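Local coordinates for organic hydroperoxide resistance protein (Elizabethkingia anophelis NUHP1, PDB 6D9N) that probably detoxifies organic hydroperoxides by thiol-dependent reduction, as other OsmC/Ohr proteins do, at residues 56-61 with 88-93; 68-73 with 108-113. All coordinates share one frame; numbering follows the deposited sequence.

Interaction 1. Residues 56-61 with 88-93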
ATOM      1  N   MET B  56       3.711   4.689   5.897  1.00  7.88           N
ATOM      2  CA  MET B  56       3.953   5.809   4.999  1.00  8.20           C
ATOM      3  C   MET B  56       3.816   5.380   3.544  1.00  7.80           C
ATOM      4  O   MET B  56       3.286   6.134   2.707  1.00  8.17           O
ATOM      5  CB  MET B  56       5.356   6.358   5.284  1.00  8.87           C
ATOM      6  CG  MET B  56       5.657   7.639   4.492  1.00  9.83           C
ATOM      7  SD  MET B  56       7.374   8.167   4.672  1.00 10.55           S
ATOM      8  CE  MET B  56       7.471   8.483   6.455  1.00 12.49           C
ATOM      9  N   LEU B  57       4.276   4.176   3.217  1.00  7.66           N
ATOM     10  CA  LEU B  57       4.091   3.659   1.863  1.00  7.47           C
ATOM     11  C   LEU B  57       2.611   3.464   1.556  1.00  7.03           C
ATOM     12  O   LEU B  57       2.178   3.678   0.416  1.00  7.67           O
ATOM     13  CB  LEU B  57       4.874   2.351   1.688  1.00  7.99           C
ATOM     14  CG  LEU B  57       6.384   2.527   1.593  1.00 10.87           C
ATOM     15  CD1 LEU B  57       7.105   1.187   1.847  1.00 11.73           C
ATOM     16  CD2 LEU B  57       6.786   3.121   0.267  1.00 13.93           C
ATOM     17  N   PHE B  58       1.826   3.049   2.549  1.00  7.36           N
ATOM     18  CA  PHE B  58       0.392   2.910   2.339  1.00  7.83           C
ATOM     19  C   PHE B  58      -0.284   4.253   2.108  1.00  7.64           C
ATOM     20  O   PHE B  58      -1.149   4.374   1.224  1.00  7.68           O
ATOM     21  CB  PHE B  58      -0.253   2.176   3.528  1.00  7.82           C
ATOM     22  CG  PHE B  58      -1.625   1.627   3.193  1.00  8.68           C
ATOM     23  CD1 PHE B  58      -1.773   0.551   2.322  1.00 11.27           C
ATOM     24  CD2 PHE B  58      -2.763   2.166   3.752  1.00 10.49           C
ATOM     25  CE1 PHE B  58      -3.035   0.051   1.975  1.00 13.10           C
ATOM     26  CE2 PHE B  58      -4.026   1.645   3.415  1.00 11.68           C
ATOM     27  CZ  PHE B  58      -4.137   0.586   2.558  1.00 12.14           C
ATOM     28  N   ALA B  59       0.096   5.269   2.877  1.00  7.74           N
ATOM     29  CA  ALA B  59      -0.447   6.614   2.670  1.00  8.02           C
ATOM     30  C   ALA B  59      -0.072   7.137   1.291  1.00  8.09           C
ATOM     31  O   ALA B  59      -0.911   7.716   0.577  1.00  8.15           O
ATOM     32  CB  ALA B  59       0.089   7.554   3.741  1.00  9.29           C
ATOM     33  N   ALA B  60       1.195   6.959   0.889  1.00  7.35           N
ATOM     34  CA  ALA B  60       1.649   7.413  -0.419  1.00  7.97           C
ATOM     35  C   ALA B  60       0.913   6.675  -1.536  1.00  7.65           C
ATOM     36  O   ALA B  60       0.408   7.292  -2.498  1.00  8.23           O
ATOM     37  CB  ALA B  60       3.155   7.218  -0.521  1.00  8.95           C
ATOM     38  N   GLY B  61       0.827   5.346  -1.413  1.00  7.78           N
ATOM     39  CA  GLY B  61       0.157   4.564  -2.438  1.00  7.42           C
ATOM     40  C   GLY B  61      -1.327   4.871  -2.528  1.00  6.77           C
ATOM     41  O   GLY B  61      -1.879   4.933  -3.630  1.00  7.89           O
ATOM     42  N   ALA B  88      -3.947  11.313   2.123  1.00  8.79           N
ATOM     43  CA  ALA B  88      -4.280  10.103   2.880  1.00  9.51           C
ATOM     44  C   ALA B  88      -3.501  10.137   4.178  1.00  9.84           C
ATOM     45  O   ALA B  88      -2.278  10.306   4.147  1.00 10.93           O
ATOM     46  CB  ALA B  88      -3.911   8.836   2.124  1.00 10.03           C
ATOM     47  N   LYS B  89      -4.209  10.024   5.297  1.00  9.91           N
ATOM     48  CA  LYS B  89      -3.607   9.924   6.615  1.00 10.79           C
ATOM     49  C   LYS B  89      -3.869   8.515   7.148  1.00  9.93           C
ATOM     50  O   LYS B  89      -5.026   8.096   7.283  1.00 10.83           O
ATOM     51  CB  LYS B  89      -4.248  10.961   7.528  1.00 12.26           C
ATOM     52  N   VAL B  90      -2.797   7.791   7.465  1.00 10.09           N
ATOM     53  CA  VAL B  90      -2.885   6.388   7.850  1.00 10.12           C
ATOM     54  C   VAL B  90      -2.422   6.240   9.285  1.00 10.70           C
ATOM     55  O   VAL B  90      -1.310   6.670   9.633  1.00 12.18           O
ATOM     56  CB  VAL B  90      -1.982   5.542   6.929  1.00 10.77           C
ATOM     57  CG1 VAL B  90      -1.899   4.081   7.425  1.00 11.71           C
ATOM     58  CG2 VAL B  90      -2.513   5.639   5.495  1.00 11.20           C
ATOM     59  N   GLY B  91      -3.249   5.613  10.106  1.00 11.10           N
ATOM     60  CA  GLY B  91      -2.909   5.307  11.484  1.00 10.75           C
ATOM     61  C   GLY B  91      -2.768   3.805  11.650  1.00 10.71           C
ATOM     62  O   GLY B  91      -3.407   3.029  10.943  1.00 11.85           O
ATOM     63  N   ILE B  92      -1.957   3.406  12.630  1.00 11.52           N
ATOM     64  CA  ILE B  92      -1.773   2.008  12.998  1.00 11.19           C
ATOM     65  C   ILE B  92      -2.012   1.867  14.492  1.00 11.51           C
ATOM     66  O   ILE B  92      -1.613   2.731  15.281  1.00 12.73           O
ATOM     67  CB  ILE B  92      -0.368   1.480  12.596  1.00 12.26           C
ATOM     68  CG1 ILE B  92      -0.194  -0.004  12.970  1.00 12.70           C
ATOM     69  CG2 ILE B  92       0.774   2.325  13.191  1.00 12.40           C
ATOM     70  CD1 ILE B  92       1.110  -0.668  12.638  1.00 14.71           C
ATOM     71  N   GLY B  93      -2.651   0.764  14.874  1.00 12.20           N
ATOM     72  CA  GLY B  93      -2.802   0.458  16.284  1.00 13.89           C
ATOM     73  C   GLY B  93      -3.010  -1.023  16.475  1.00 14.45           C
ATOM     74  O   GLY B  93      -3.040  -1.794  15.520  1.00 14.21           O
TER
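Val90 and Ala59 meet in a small, mainly apolar contact in which a single methyl branch does most of the work. From the backbone of strand 88-93, the CB of Val90 points toward helix 56-61, yet at 4.3 Å from Ala59 CB it makes only a loose approach. CG1, trans to the backbone N (chi1 172°), only skirts the Phe58 ring, 4.2 Å from CD2, while CG2, beside that nitrogen, is directed at the helix and makes the closer contacts. CG2 comes within 3.6 Å of Ala59 CA and 3.7 Å of Ala59 CB, against the helix surface where the smallness of alanine lets a strand residue come close. The same methyl meets the ring of Phe58 at its edge, near the ring plane, 3.9 Å from CD2. Two residues earlier in the strand, the CB of Ala88 rests 3.6 Å from Ala59 O, an oxygen that is also hydrogen-bonded to Ser63 OG. The short segments run nearly antiparallel at 153°, with their axes 7.5 Å apart. Phe58 continues onto Leu102 and Val104 of strand 100-109 and meets Tyr131 of both subunits; the Phe58 side chain lies about 6 Å from a bound thiocyanate ion, probably from the crystallisation liquor. Helix 54-77 thus packs against strand 85-94, which is itself extended by an antiparallel strand of the second subunit into a sheet that runs across the dimer interface.

Interaction 2. Residues 68-73 with 108-113; sequences SALNLV and ANIPGV
Between Ala108 and Ile110, the two residues that receive Leu70, the amide oxygen OD1 of Asn109 is gripped by two hydrogen bonds, from Ser146 OG and from the backbone N of Asn148. The CB of Asn109 points away from helix 68-73. The two bonds tie the strand end to the end of strand 141-146 and the C-terminal residues after it. On the helix-facing side, Leu70 carries its half of the contact alone. Its CG lies opposite the backbone nitrogen across the CA-CB bond (chi1 180°), and the leucine extends outward and presents both methyls. CD2 settles in the corner made by Ala108 CB and Ile110 CG1, 4.1 Å from each, while CD1 meets the CD1 of Ile110 at 3.9 Å. The leucine and isoleucine therefore reach toward each other tip to tip, spanning a gap that the backbones leave wide: the nearest pair of alpha carbons, Leu70 CA and Ala108 CA, is 8.8 Å apart. Thr84 also touches Leu70, Thr81 touches Ile110, and Ile122 of helix 115-128 packs on Ala108. From Ile110 to Val113 the chain makes a type II beta turn, where Gly112 takes the positive phi (85°) that suits glycine. The turn leads into helix 115-128 and on to strand 141-146, parallel to and beside strand 100-109: this is the start of a beta-alpha-beta crossover, and Leu70 packs the long helix of the OsmC/Ohr fold against it.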
ATOM      1  N   SER B  68      -5.234   9.061  -9.011  1.00  8.01           N
ATOM      2  CA  SER B  68      -5.234   8.515 -10.366  1.00  9.23           C
ATOM      3  C   SER B  68      -6.643   8.106 -10.793  1.00  8.26           C
ATOM      4  O   SER B  68      -7.101   8.442 -11.898  1.00  8.71           O
ATOM      5  CB  SER B  68      -4.295   7.312 -10.417  1.00 10.47           C
ATOM      6  OG  SER B  68      -4.307   6.767 -11.718  1.00 11.19           O
ATOM      7  N   ALA B  69      -7.372   7.421  -9.911  1.00  8.12           N
ATOM      8  CA  ALA B  69      -8.738   6.998 -10.214  1.00  8.58           C
ATOM      9  C   ALA B  69      -9.637   8.207 -10.409  1.00  8.28           C
ATOM     10  O   ALA B  69     -10.451   8.248 -11.337  1.00  8.60           O
ATOM     11  CB  ALA B  69      -9.261   6.126  -9.066  1.00  8.60           C
ATOM     12  N   LEU B  70      -9.488   9.231  -9.558  1.00  8.09           N
ATOM     13  CA  LEU B  70     -10.272  10.456  -9.674  1.00  8.35           C
ATOM     14  C   LEU B  70     -10.038  11.125 -11.024  1.00  7.74           C
ATOM     15  O   LEU B  70     -10.985  11.584 -11.670  1.00  8.37           O
ATOM     16  CB  LEU B  70      -9.881  11.348  -8.501  1.00  8.14           C
ATOM     17  CG  LEU B  70     -10.602  12.695  -8.453  1.00  9.48           C
ATOM     18  CD1 LEU B  70     -12.107  12.518  -8.372  1.00 11.19           C
ATOM     19  CD2 LEU B  70     -10.069  13.453  -7.252  1.00 10.21           C
ATOM     20  N   ASN B  71      -8.781  11.191 -11.469  1.00  8.86           N
ATOM     21  CA  ASN B  71      -8.502  11.809 -12.761  1.00  9.56           C
ATOM     22  C   ASN B  71      -9.038  10.975 -13.906  1.00  9.31           C
ATOM     23  O   ASN B  71      -9.518  11.544 -14.904  1.00 10.16           O
ATOM     24  CB  ASN B  71      -7.024  12.155 -12.865  1.00 10.32           C
ATOM     25  CG  ASN B  71      -6.724  13.437 -12.151  1.00 11.53           C
ATOM     26  OD1 ASN B  71      -6.699  14.500 -12.768  1.00 13.76           O
ATOM     27  ND2 ASN B  71      -6.641  13.389 -10.842  1.00 12.04           N
ATOM     28  N   LEU B  72      -9.030   9.645 -13.790  1.00  9.07           N
ATOM     29  CA  LEU B  72      -9.648   8.835 -14.838  1.00 10.07           C
ATOM     30  C   LEU B  72     -11.144   9.118 -14.935  1.00  9.48           C
ATOM     31  O   LEU B  72     -11.711   9.235 -16.039  1.00 10.72           O
ATOM     32  CB  LEU B  72      -9.366   7.363 -14.552  1.00 12.19           C
ATOM     33  CG  LEU B  72      -9.892   6.413 -15.618  1.00 14.53           C
ATOM     34  CD1 LEU B  72      -9.371   6.743 -17.048  1.00 17.14           C
ATOM     35  CD2 LEU B  72      -9.510   4.984 -15.194  1.00 15.52           C
ATOM     36  N   VAL B  73     -11.806   9.206 -13.786  1.00  9.08           N
ATOM     37  CA  VAL B  73     -13.240   9.494 -13.758  1.00  9.27           C
ATOM     38  C   VAL B  73     -13.526  10.872 -14.360  1.00  8.79           C
ATOM     39  O   VAL B  73     -14.459  11.042 -15.146  1.00 10.04           O
ATOM     40  CB  VAL B  73     -13.754   9.367 -12.310  1.00 11.21           C
ATOM     41  CG1 VAL B  73     -15.171   9.944 -12.140  1.00 12.63           C
ATOM     42  CG2 VAL B  73     -13.712   7.922 -11.855  1.00 11.82           C
ATOM     43  N   ALA B 108     -10.120  14.564  -0.813  1.00  9.29           N
ATOM     44  CA  ALA B 108      -9.847  15.010  -2.175  1.00  9.45           C
ATOM     45  C   ALA B 108     -10.271  16.461  -2.313  1.00  9.48           C
ATOM     46  O   ALA B 108     -11.316  16.858  -1.782  1.00 11.01           O
ATOM     47  CB  ALA B 108     -10.605  14.178  -3.221  1.00 10.81           C
ATOM     48  N   ASN B 109      -9.488  17.217  -3.076  1.00  9.36           N
ATOM     49  CA  ASN B 109      -9.880  18.562  -3.468  1.00  9.14           C
ATOM     50  C   ASN B 109      -9.966  18.649  -4.983  1.00  8.90           C
ATOM     51  O   ASN B 109      -9.021  18.275  -5.686  1.00  9.20           O
ATOM     52  CB  ASN B 109      -8.916  19.625  -2.955  1.00 10.12           C
ATOM     53  CG  ASN B 109      -9.434  21.015  -3.237  1.00 10.26           C
ATOM     54  OD1 ASN B 109     -10.378  21.467  -2.604  1.00 11.00           O
ATOM     55  ND2 ASN B 109      -8.858  21.686  -4.212  1.00 10.89           N
ATOM     56  N   ILE B 110     -11.076  19.192  -5.470  1.00  8.93           N
ATOM     57  CA  ILE B 110     -11.330  19.295  -6.915  1.00  9.30           C
ATOM     58  C   ILE B 110     -11.691  20.742  -7.213  1.00  9.22           C
ATOM     59  O   ILE B 110     -12.855  21.149  -7.011  1.00 10.23           O
ATOM     60  CB  ILE B 110     -12.458  18.346  -7.364  1.00  9.20           C
ATOM     61  CG1 ILE B 110     -12.219  16.916  -6.874  1.00  9.67           C
ATOM     62  CG2 ILE B 110     -12.597  18.397  -8.897  1.00  9.89           C
ATOM     63  CD1 ILE B 110     -13.423  15.977  -7.076  1.00 10.78           C
ATOM     64  N   PRO B 111     -10.748  21.565  -7.677  1.00  9.25           N
ATOM     65  CA  PRO B 111     -11.084  22.967  -7.952  1.00 10.07           C
ATOM     66  C   PRO B 111     -12.020  23.077  -9.138  1.00 10.51           C
ATOM     67  O   PRO B 111     -11.947  22.297 -10.093  1.00 10.90           O
ATOM     68  CB  PRO B 111      -9.732  23.589  -8.330  1.00 11.14           C
ATOM     69  CG  PRO B 111      -8.695  22.625  -7.808  1.00 10.53           C
ATOM     70  CD  PRO B 111      -9.316  21.263  -7.920  1.00  9.99           C
ATOM     71  N   GLY B 112     -12.900  24.083  -9.092  1.00 11.20           N
ATOM     72  CA  GLY B 112     -13.668  24.502 -10.252  1.00 12.52           C
ATOM     73  C   GLY B 112     -14.942  23.746 -10.511  1.00 13.07           C
ATOM     74  O   GLY B 112     -15.564  23.975 -11.563  1.00 15.31           O
ATOM     75  N   VAL B 113     -15.381  22.892  -9.600  1.00 11.84           N
ATOM     76  CA  VAL B 113     -16.630  22.168  -9.763  1.00 11.45           C
ATOM     77  C   VAL B 113     -17.556  22.510  -8.607  1.00 10.76           C
ATOM     78  O   VAL B 113     -17.134  23.052  -7.580  1.00 12.35           O
ATOM     79  CB  VAL B 113     -16.407  20.645  -9.843  1.00 11.87           C
ATOM     80  CG1 VAL B 113     -15.445  20.304 -10.953  1.00 13.09           C
ATOM     81  CG2 VAL B 113     -15.874  20.076  -8.498  1.00 11.99           C
TER

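In the fold
After the N-terminal three-stranded sheet, the chain enters helix 54-77 and lays down the first partners of both contacts in turn: 56-61 near the helix start, then 68-73 further along. It turns back as strand 85-94, where interaction 1 closes a loop of 26 intervening residues. Strand 100-109 follows, and at its end interaction 2 closes one of 34. The segments alternate along the sequence, so the two loops cross instead of nesting. With centres 20 Å apart and no direct touch, the contacts fasten one helix at two places to adjacent strands of the mixed sheet. On the helix between them lies Cys65, whose disulfide to Cys129 joins it to the chain beyond helix 115-128.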